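Local structure of beta-1,3-glucosyltransferase (Paecilomyces sp. J18, 5JVV) at residues G99-G108 and Q239-D250; L133-I141 and N154-C165. The protein is a carbohydrate-active enzyme with a curved beta-sandwich (jelly-roll) fold, as in family GH16. All coordinates share one frame; numbering follows the deposited sequence.

Overall arrangement
Both contacts reach the same curved sheet, contact 2 through the ends of strands 130-134 and 165-168 and the loops beside them. Contact 1 pairs strands 100-107 and 240-247 about 6 Å from the centre of the chain, whereas contact 2 lies toward the periphery, about 19 Å from that centre. Strand 116-121 joins them: it pairs with 100-107 on one side and with 130-134 on the other. Its Glu116 and Asp118 touch Trp105 of contact 1 and His134 of contact 2. In relatives of this fold such a strand lines the binding cleft. The two contact centres are about 19 Å apart and their nearest atoms about 8 Å, so they do not touch. In sequence, contact 2 falls between the two strands of contact 1.

Contact 1 of 2, residues G99-G108 and Q239-D250; sequences GAWPAFWTVG and QKLVFDTTFCGD
A chi1 of 172° carries the Phe104 ring away from its own N, and one of -73° sets CG of Phe243 beside its N, so the two rings lie side by side in an offset stack. Their centroids are 4.3 Å apart and their planes only 4° from parallel; CZ of Phe243 sits over one face of Phe104, 3.5 Å from CE1. On the other face of the sheet, Trp105 and Asp244 both place CG between the backbone N and the carbonyl carbon, so that indole NE1 of Trp105 donates a hydrogen bond to OD1 of Asp244 (2.9 Å). That oxygen is met on its anti side, somewhat out of the carboxylate plane. Val242 CB covers the five-membered ring of Trp105 in a CH-pi contact, 3.8 Å from its centroid. These strands, 100-107 and 240-247, are antiparallel neighbours in the jelly-roll sandwich, and Trp101, Ala103 and Trp105 share a face with Glu116, Asp118 and Glu121 of the next strand. Water 1 donates both to Trp101 O and to Asp244 OD2, so each carboxylate oxygen has a partner. Trp101 turns its NE1 to Glu121, while CG2 of Thr246 lies 3.5 Å from CE3 of the indole. At the far end Thr106 OG1 gives its proton to a lone pair of Gln239 OE1 (2.9 Å), and the bent Gln239 chain crosses the threonine at about a right angle.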
loop_
_atom_site.group_PDB
_atom_site.type_symbol
_atom_site.label_atom_id
_atom_site.label_comp_id
_atom_site.label_asym_id
_atom_site.label_seq_id
_atom_site.Cartn_x
_atom_site.Cartn_y
_atom_site.Cartn_z
ATOM N N GLY A 99 -1.170 -1.895 15.484
ATOM C CA GLY A 99 -0.649 -3.143 14.956
ATOM C C GLY A 99 -0.687 -3.275 13.446
ATOM O O GLY A 99 0.101 -4.033 12.883
ATOM N N ALA A 100 -1.593 -2.554 12.785
ATOM C CA ALA A 100 -1.800 -2.734 11.344
ATOM C C ALA A 100 -0.660 -2.173 10.490
ATOM O O ALA A 100 -0.024 -1.163 10.831
ATOM C CB ALA A 100 -3.133 -2.122 10.914
ATOM N N TRP A 101 -0.406 -2.831 9.365
ATOM C CA TRP A 101 0.618 -2.382 8.419
ATOM C C TRP A 101 0.175 -2.735 7.001
ATOM O O TRP A 101 0.614 -3.734 6.425
ATOM C CB TRP A 101 1.971 -3.016 8.777
ATOM C CG TRP A 101 3.132 -2.611 7.898
ATOM C CD1 TRP A 101 3.124 -1.710 6.857
ATOM C CD2 TRP A 101 4.471 -3.104 7.990
ATOM N NE1 TRP A 101 4.381 -1.629 6.303
ATOM C CE2 TRP A 101 5.222 -2.472 6.982
ATOM C CE3 TRP A 101 5.107 -4.019 8.832
ATOM C CZ2 TRP A 101 6.582 -2.735 6.786
ATOM C CZ3 TRP A 101 6.455 -4.285 8.637
ATOM C CH2 TRP A 101 7.182 -3.636 7.629
ATOM N N PRO A 102 -0.712 -1.913 6.431
ATOM C CA PRO A 102 -1.190 -2.113 5.063
ATOM C C PRO A 102 -0.227 -1.522 4.038
ATOM O O PRO A 102 0.511 -0.567 4.335
ATOM C CB PRO A 102 -2.488 -1.311 5.050
ATOM C CG PRO A 102 -2.175 -0.132 5.943
ATOM C CD PRO A 102 -1.318 -0.721 7.056
ATOM N N ALA A 103 -0.244 -2.073 2.829
ATOM C CA ALA A 103 0.572 -1.513 1.751
ATOM C C ALA A 103 0.024 -1.829 0.376
ATOM O O ALA A 103 -0.429 -2.941 0.116
ATOM C CB ALA A 103 2.011 -2.008 1.866
ATOM N N PHE A 104 0.045 -0.809 -0.478
ATOM C CA PHE A 104 -0.144 -0.958 -1.916
ATOM C C PHE A 104 1.194 -0.546 -2.508
ATOM O O PHE A 104 1.629 0.594 -2.351
ATOM C CB PHE A 104 -1.277 -0.048 -2.415
ATOM C CG PHE A 104 -1.418 0.001 -3.920
ATOM C CD1 PHE A 104 -1.209 -1.137 -4.704
ATOM C CD2 PHE A 104 -1.814 1.183 -4.550
ATOM C CE1 PHE A 104 -1.364 -1.086 -6.092
ATOM C CE2 PHE A 104 -1.957 1.251 -5.943
ATOM C CZ PHE A 104 -1.737 0.106 -6.711
ATOM N N TRP A 105 1.878 -1.481 -3.154
ATOM C CA TRP A 105 3.263 -1.243 -3.527
ATOM C C TRP A 105 3.676 -2.100 -4.716
ATOM O O TRP A 105 2.878 -2.882 -5.224
ATOM C CB TRP A 105 4.179 -1.459 -2.311
ATOM C CG TRP A 105 4.169 -2.846 -1.730
ATOM C CD1 TRP A 105 3.120 -3.494 -1.131
ATOM C CD2 TRP A 105 5.286 -3.738 -1.664
ATOM N NE1 TRP A 105 3.529 -4.741 -0.695
ATOM C CE2 TRP A 105 4.850 -4.913 -1.018
ATOM C CE3 TRP A 105 6.620 -3.652 -2.081
ATOM C CZ2 TRP A 105 5.703 -6.003 -0.788
ATOM C CZ3 TRP A 105 7.460 -4.733 -1.857
ATOM C CH2 TRP A 105 6.999 -5.891 -1.219
ATOM N N THR A 106 4.912 -1.925 -5.180
ATOM C CA THR A 106 5.402 -2.683 -6.330
ATOM C C THR A 106 6.744 -3.310 -6.007
ATOM O O THR A 106 7.545 -2.737 -5.273
ATOM C CB THR A 106 5.525 -1.809 -7.616
ATOM O OG1 THR A 106 6.763 -1.083 -7.604
ATOM C CG2 THR A 106 4.341 -0.837 -7.755
ATOM N N VAL A 107 6.982 -4.494 -6.552
ATOM C CA VAL A 107 8.226 -5.193 -6.262
ATOM C C VAL A 107 8.689 -6.018 -7.460
ATOM O O VAL A 107 7.875 -6.495 -8.253
ATOM C CB VAL A 107 8.054 -6.088 -5.017
ATOM C CG1 VAL A 107 7.194 -7.297 -5.326
ATOM C CG2 VAL A 107 9.407 -6.503 -4.446
ATOM N N GLY A 108 10.004 -6.176 -7.591
ATOM C CA GLY A 108 10.563 -7.039 -8.620
ATOM C C GLY A 108 10.612 -8.483 -8.154
ATOM O O GLY A 108 9.870 -8.874 -7.252
ATOM N N GLN A 239 7.501 -4.495 -12.706
ATOM C CA GLN A 239 7.147 -4.689 -11.299
ATOM C C GLN A 239 5.838 -5.439 -11.172
ATOM O O GLN A 239 4.946 -5.262 -11.989
ATOM C CB GLN A 239 6.950 -3.328 -10.613
ATOM C CG GLN A 239 8.180 -2.430 -10.603
ATOM C CD GLN A 239 9.196 -2.871 -9.582
ATOM O OE1 GLN A 239 8.990 -2.716 -8.377
ATOM N NE2 GLN A 239 10.309 -3.440 -10.055
ATOM N N LYS A 240 5.717 -6.249 -10.131
ATOM C CA LYS A 240 4.418 -6.785 -9.738
ATOM C C LYS A 240 3.750 -5.780 -8.815
ATOM O O LYS A 240 4.422 -5.178 -7.974
ATOM C CB LYS A 240 4.597 -8.095 -8.982
ATOM C CG LYS A 240 5.112 -9.235 -9.834
ATOM C CD LYS A 240 5.297 -10.486 -8.997
ATOM C CE LYS A 240 6.348 -10.277 -7.916
ATOM N NZ LYS A 240 6.886 -11.577 -7.396
ATOM N N LEU A 241 2.439 -5.612 -8.967
ATOM C CA LEU A 241 1.647 -4.811 -8.032
ATOM C C LEU A 241 1.222 -5.679 -6.854
ATOM O O LEU A 241 0.838 -6.839 -7.035
ATOM C CB LEU A 241 0.409 -4.250 -8.730
ATOM C CG LEU A 241 0.682 -3.315 -9.911
ATOM C CD1 LEU A 241 -0.608 -2.916 -10.624
ATOM C CD2 LEU A 241 1.416 -2.088 -9.427
ATOM N N VAL A 242 1.278 -5.116 -5.649
ATOM C CA VAL A 242 0.998 -5.881 -4.437
ATOM C C VAL A 242 0.055 -5.122 -3.518
ATOM O O VAL A 242 0.239 -3.929 -3.273
ATOM C CB VAL A 242 2.293 -6.183 -3.641
ATOM C CG1 VAL A 242 1.990 -7.082 -2.437
ATOM C CG2 VAL A 242 3.354 -6.831 -4.536
ATOM N N PHE A 243 -0.968 -5.819 -3.028
ATOM C CA PHE A 243 -1.797 -5.310 -1.946
ATOM C C PHE A 243 -1.618 -6.277 -0.796
ATOM O O PHE A 243 -1.756 -7.487 -0.975
ATOM C CB PHE A 243 -3.293 -5.292 -2.303
ATOM C CG PHE A 243 -3.700 -4.219 -3.279
ATOM C CD1 PHE A 243 -4.104 -2.961 -2.832
ATOM C CD2 PHE A 243 -3.711 -4.472 -4.650
ATOM C CE1 PHE A 243 -4.495 -1.975 -3.734
ATOM C CE2 PHE A 243 -4.103 -3.494 -5.554
ATOM C CZ PHE A 243 -4.492 -2.241 -5.095
ATOM N N ASP A 244 -1.323 -5.763 0.391
ATOM C CA ASP A 244 -1.273 -6.641 1.548
ATOM C C ASP A 244 -1.650 -5.892 2.811
ATOM O O ASP A 244 -1.723 -4.659 2.814
ATOM C CB ASP A 244 0.107 -7.321 1.675
ATOM C CG ASP A 244 1.187 -6.383 2.175
ATOM O OD1 ASP A 244 2.214 -6.216 1.477
ATOM O OD2 ASP A 244 1.031 -5.825 3.283
ATOM N N THR A 245 -1.915 -6.645 3.872
ATOM C CA THR A 245 -1.950 -6.101 5.221
ATOM C C THR A 245 -1.190 -7.076 6.107
ATOM O O THR A 245 -1.573 -8.244 6.222
ATOM C CB THR A 245 -3.378 -5.941 5.754
ATOM O OG1 THR A 245 -4.129 -5.115 4.852
ATOM C CG2 THR A 245 -3.374 -5.292 7.143
ATOM N N THR A 246 -0.094 -6.611 6.699
ATOM C CA THR A 246 0.599 -7.397 7.715
ATOM C C THR A 246 0.390 -6.739 9.076
ATOM O O THR A 246 -0.376 -5.776 9.178
ATOM C CB THR A 246 2.095 -7.609 7.361
ATOM O OG1 THR A 246 2.668 -8.555 8.271
ATOM C CG2 THR A 246 2.890 -6.298 7.419
ATOM N N PHE A 247 1.035 -7.264 10.119
ATOM C CA PHE A 247 0.871 -6.736 11.473
ATOM C C PHE A 247 2.216 -6.718 12.147
ATOM O O PHE A 247 3.004 -7.626 11.937
ATOM C CB PHE A 247 -0.048 -7.631 12.306
ATOM C CG PHE A 247 -1.439 -7.760 11.752
ATOM C CD1 PHE A 247 -2.397 -6.790 12.014
ATOM C CD2 PHE A 247 -1.794 -8.870 10.989
ATOM C CE1 PHE A 247 -3.698 -6.918 11.511
ATOM C CE2 PHE A 247 -3.085 -9.001 10.480
ATOM C CZ PHE A 247 -4.037 -8.030 10.747
ATOM N N CYS A 248 2.477 -5.693 12.950
ATOM C CA CYS A 248 3.689 -5.641 13.768
ATOM C C CYS A 248 4.941 -5.760 12.880
ATOM O O CYS A 248 5.074 -5.024 11.907
ATOM C CB CYS A 248 3.608 -6.689 14.900
ATOM S SG CYS A 248 2.103 -6.492 15.934
ATOM N N GLY A 249 5.841 -6.688 13.176
ATOM C CA GLY A 249 6.998 -6.895 12.314
ATOM C C GLY A 249 7.971 -5.725 12.279
ATOM O O GLY A 249 7.979 -4.895 13.196
ATOM N N ASP A 250 8.764 -5.647 11.207
ATOM C CA ASP A 250 9.918 -4.739 11.130
ATOM C C ASP A 250 9.602 -3.281 11.443
ATOM O O ASP A 250 10.310 -2.637 12.226
ATOM C CB ASP A 250 10.560 -4.776 9.736
ATOM C CG ASP A 250 11.158 -6.126 9.382
ATOM O OD1 ASP A 250 11.373 -6.960 10.283
ATOM O OD2 ASP A 250 11.422 -6.335 8.173
HETATM O O HOH W 1 2.788 -4.210 4.416
HETATM O O HOH W 2 11.785 -3.564 -7.559
HETATM O O HOH W 3 8.863 -11.505 -5.315
#

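Contact 2 of 2, residues L133-I141 and N154-C165; sequences LHTKGNCEI and NQCSLDAGPAGC
Thr135 and Cys156 meet at the tight centre of this contact. With OG1 between the backbone N and the carbonyl carbon (chi1 59°), the threonine sets that oxygen 3.3 Å from CB of Cys156 and donates its proton to Gly137 O within its own loop. The disulfide Cys156-Cys165 forms the packed floor: Leu133 CB lies 3.6 Å from Cys165 SG, Ile141 CG2 lies 3.8 Å from Cys156 SG, and Ile141 CD1 reaches CB of Cys165. Phe226 of strand 224-226 touches Leu133, Ile141 and Cys165 and closes this apolar patch. Backbone bonds tie the two segments together. Leu133 and Cys165 form an antiparallel hydrogen-bonded pair, and further along Cys156 N points almost straight at Cys139 O (2.9 Å, 174° at the hydrogen). Strands 130-134 and 165-168 pair here toward one end of the jelly-roll sheet, with strand 150-153 beyond; Cys156-Cys165 closes the 156-165 loop on itself, and Cys139 is held by a separate disulfide to Cys230. Beside the pair, Gly164, having no side chain, lets its CA come within 3.5 Å of His134 ND1.

The outer side is looser and water-mediated. Glu140 and Asn154 run side by side with their carboxylate and amide planes 60° apart, and OE1 of Glu140 stays 3.6 Å from ND2 of Asn154. Water 8 bridges the two, with a weak bond to the amide, while water 7 links OE2 of Glu140 to Gln155 NE2. Water 4 lies in the plane of the His134 ring, 2.8 Å from ND1, and donates to Cys156 O and Gly161 O, while Pro162 O meets CE1 at the ring edge.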
loop_
_atom_site.group_PDB
_atom_site.type_symbol
_atom_site.label_atom_id
_atom_site.label_comp_id
_atom_site.label_asym_id
_atom_site.label_seq_id
_atom_site.Cartn_x
_atom_site.Cartn_y
_atom_site.Cartn_z
ATOM N N LEU A 133 10.102 5.472 -1.954
ATOM C CA LEU A 133 10.857 4.679 -2.920
ATOM C C LEU A 133 12.151 4.207 -2.276
ATOM O O LEU A 133 12.731 4.908 -1.443
ATOM C CB LEU A 133 11.186 5.487 -4.178
ATOM C CG LEU A 133 10.242 5.347 -5.375
ATOM C CD1 LEU A 133 8.805 5.731 -5.033
ATOM C CD2 LEU A 133 10.747 6.173 -6.559
ATOM N N HIS A 134 12.584 3.008 -2.654
ATOM C CA HIS A 134 13.919 2.527 -2.333
ATOM C C HIS A 134 14.541 2.151 -3.660
ATOM O O HIS A 134 13.929 1.417 -4.438
ATOM C CB HIS A 134 13.860 1.281 -1.437
ATOM C CG HIS A 134 13.182 1.505 -0.120
ATOM N ND1 HIS A 134 13.843 1.998 0.983
ATOM C CD2 HIS A 134 11.906 1.282 0.274
ATOM C CE1 HIS A 134 13.003 2.074 1.999
ATOM N NE2 HIS A 134 11.821 1.648 1.595
ATOM N N THR A 135 15.741 2.654 -3.932
ATOM C CA THR A 135 16.396 2.397 -5.211
ATOM C C THR A 135 17.756 1.751 -5.002
ATOM O O THR A 135 18.367 1.930 -3.948
ATOM C CB THR A 135 16.598 3.699 -6.024
ATOM O OG1 THR A 135 17.394 4.630 -5.271
ATOM C CG2 THR A 135 15.265 4.352 -6.368
ATOM N N LYS A 136 18.245 1.024 -6.008
ATOM C CA LYS A 136 19.625 0.510 -5.946
ATOM C C LYS A 136 20.643 1.632 -6.146
ATOM O O LYS A 136 21.656 1.700 -5.439
ATOM C CB LYS A 136 19.857 -0.591 -6.992
ATOM C CG LYS A 136 19.085 -1.885 -6.755
ATOM C CD LYS A 136 19.061 -2.777 -8.011
ATOM C CE LYS A 136 20.300 -3.654 -8.116
ATOM N NZ LYS A 136 20.323 -4.525 -9.334
ATOM N N GLY A 137 20.377 2.516 -7.106
ATOM C CA GLY A 137 21.308 3.581 -7.436
ATOM C C GLY A 137 21.193 4.811 -6.560
ATOM O O GLY A 137 20.212 4.984 -5.840
ATOM N N ASN A 138 22.207 5.672 -6.622
ATOM C CA ASN A 138 22.161 6.967 -5.950
ATOM C C ASN A 138 21.097 7.854 -6.579
ATOM O O ASN A 138 21.197 8.227 -7.750
ATOM C CB ASN A 138 23.515 7.678 -6.062
ATOM C CG ASN A 138 24.670 6.829 -5.565
ATOM O OD1 ASN A 138 25.717 6.750 -6.212
ATOM N ND2 ASN A 138 24.487 6.185 -4.418
ATOM N N CYS A 139 20.073 8.182 -5.794
ATOM C CA CYS A 139 18.945 8.968 -6.277
ATOM C C CYS A 139 18.504 9.906 -5.172
ATOM O O CYS A 139 18.066 9.446 -4.112
ATOM C CB CYS A 139 17.764 8.045 -6.616
ATOM S SG CYS A 139 17.992 6.932 -8.013
ATOM N N GLU A 140 18.620 11.204 -5.409
ATOM C CA GLU A 140 18.089 12.217 -4.501
ATOM C C GLU A 140 16.886 12.870 -5.164
ATOM O O GLU A 140 16.992 13.372 -6.288
ATOM C CB GLU A 140 19.150 13.289 -4.205
ATOM C CG GLU A 140 18.657 14.420 -3.291
ATOM C CD GLU A 140 19.556 15.656 -3.286
ATOM O OE1 GLU A 140 19.133 16.690 -2.711
ATOM O OE2 GLU A 140 20.673 15.617 -3.858
ATOM N N ILE A 141 15.738 12.872 -4.492
ATOM C CA ILE A 141 14.564 13.549 -5.044
ATOM C C ILE A 141 14.630 15.039 -4.705
ATOM O O ILE A 141 14.988 15.422 -3.583
ATOM C CB ILE A 141 13.226 12.916 -4.585
ATOM C CG1 ILE A 141 13.124 12.839 -3.056
ATOM C CG2 ILE A 141 13.085 11.511 -5.148
ATOM C CD1 ILE A 141 11.721 12.400 -2.594
ATOM N N ASN A 154 15.121 12.590 1.575
ATOM C CA ASN A 154 15.346 12.768 0.140
ATOM C C ASN A 154 16.287 11.796 -0.580
ATOM O O ASN A 154 16.432 11.885 -1.790
ATOM C CB ASN A 154 15.732 14.217 -0.190
ATOM C CG ASN A 154 17.060 14.625 0.409
ATOM O OD1 ASN A 154 17.796 13.801 0.949
ATOM N ND2 ASN A 154 17.369 15.911 0.322
ATOM N N GLN A 155 16.927 10.878 0.137
ATOM C CA GLN A 155 17.809 9.901 -0.512
ATOM C C GLN A 155 17.138 8.538 -0.626
ATOM O O GLN A 155 16.814 7.916 0.385
ATOM C CB GLN A 155 19.132 9.768 0.249
ATOM C CG GLN A 155 19.940 11.060 0.315
ATOM C CD GLN A 155 20.624 11.409 -0.999
ATOM O OE1 GLN A 155 20.724 10.582 -1.907
ATOM N NE2 GLN A 155 21.131 12.632 -1.087
ATOM N N CYS A 156 16.943 8.071 -1.858
ATOM C CA CYS A 156 16.237 6.813 -2.101
ATOM C C CYS A 156 17.079 5.553 -1.949
ATOM O O CYS A 156 16.532 4.482 -1.717
ATOM C CB CYS A 156 15.622 6.802 -3.503
ATOM S SG CYS A 156 14.624 8.224 -3.949
ATOM N N SER A 157 18.398 5.659 -2.091
ATOM C CA SER A 157 19.209 4.450 -2.244
ATOM C C SER A 157 19.319 3.603 -0.988
ATOM O O SER A 157 19.335 4.122 0.125
ATOM C CB SER A 157 20.603 4.766 -2.780
ATOM O OG SER A 157 21.365 5.453 -1.817
ATOM N N LEU A 158 19.370 2.292 -1.194
ATOM C CA LEU A 158 19.525 1.344 -0.102
ATOM C C LEU A 158 20.857 1.590 0.571
ATOM O O LEU A 158 20.983 1.480 1.797
ATOM C CB LEU A 158 19.470 -0.082 -0.642
ATOM C CG LEU A 158 18.121 -0.545 -1.192
ATOM C CD1 LEU A 158 18.277 -1.906 -1.841
ATOM C CD2 LEU A 158 17.104 -0.611 -0.072
ATOM N N ASP A 159 21.840 1.942 -0.256
ATOM C CA ASP A 159 23.217 2.165 0.173
ATOM C C ASP A 159 23.315 3.384 1.085
ATOM O O ASP A 159 24.144 3.425 1.995
ATOM C CB ASP A 159 24.108 2.355 -1.063
ATOM C CG ASP A 159 25.576 2.120 -0.775
ATOM O OD1 ASP A 159 26.422 2.787 -1.412
ATOM O OD2 ASP A 159 25.882 1.263 0.079
ATOM N N ALA A 160 22.464 4.378 0.840
ATOM C CA ALA A 160 22.484 5.613 1.620
ATOM C C ALA A 160 21.823 5.456 2.979
ATOM O O ALA A 160 22.116 6.209 3.908
ATOM C CB ALA A 160 21.826 6.748 0.852
ATOM N N GLY A 161 20.917 4.488 3.090
ATOM C CA GLY A 161 20.221 4.245 4.339
ATOM C C GLY A 161 18.948 3.446 4.150
ATOM O O GLY A 161 18.491 3.254 3.018
ATOM N N PRO A 162 18.355 2.983 5.261
ATOM C CA PRO A 162 17.176 2.112 5.211
ATOM C C PRO A 162 15.846 2.847 5.006
ATOM O O PRO A 162 14.865 2.216 4.621
ATOM C CB PRO A 162 17.191 1.436 6.587
ATOM C CG PRO A 162 17.823 2.446 7.482
ATOM C CD PRO A 162 18.859 3.156 6.639
ATOM N N ALA A 163 15.817 4.152 5.258
ATOM C CA ALA A 163 14.572 4.909 5.184
ATOM C C ALA A 163 14.033 5.017 3.762
ATOM O O ALA A 163 12.819 5.023 3.553
ATOM C CB ALA A 163 14.754 6.294 5.784
ATOM N N GLY A 164 14.936 5.109 2.788
ATOM C CA GLY A 164 14.528 5.398 1.422
ATOM C C GLY A 164 14.107 6.851 1.324
ATOM O O GLY A 164 14.284 7.613 2.276
ATOM N N CYS A 165 13.577 7.263 0.172
ATOM C CA CYS A 165 13.074 8.621 0.034
ATOM C C CYS A 165 11.575 8.639 0.288
ATOM O O CYS A 165 10.808 7.906 -0.343
ATOM C CB CYS A 165 13.431 9.228 -1.331
ATOM S SG CYS A 165 12.978 8.211 -2.751
HETATM O O HOH W 4 16.552 2.798 0.780
HETATM O O HOH W 5 22.027 1.113 -2.995
HETATM O O HOH W 6 20.254 7.887 -2.648
HETATM O O HOH W 7 22.616 13.626 -3.537
HETATM O O HOH W 8 16.888 17.595 -2.207
#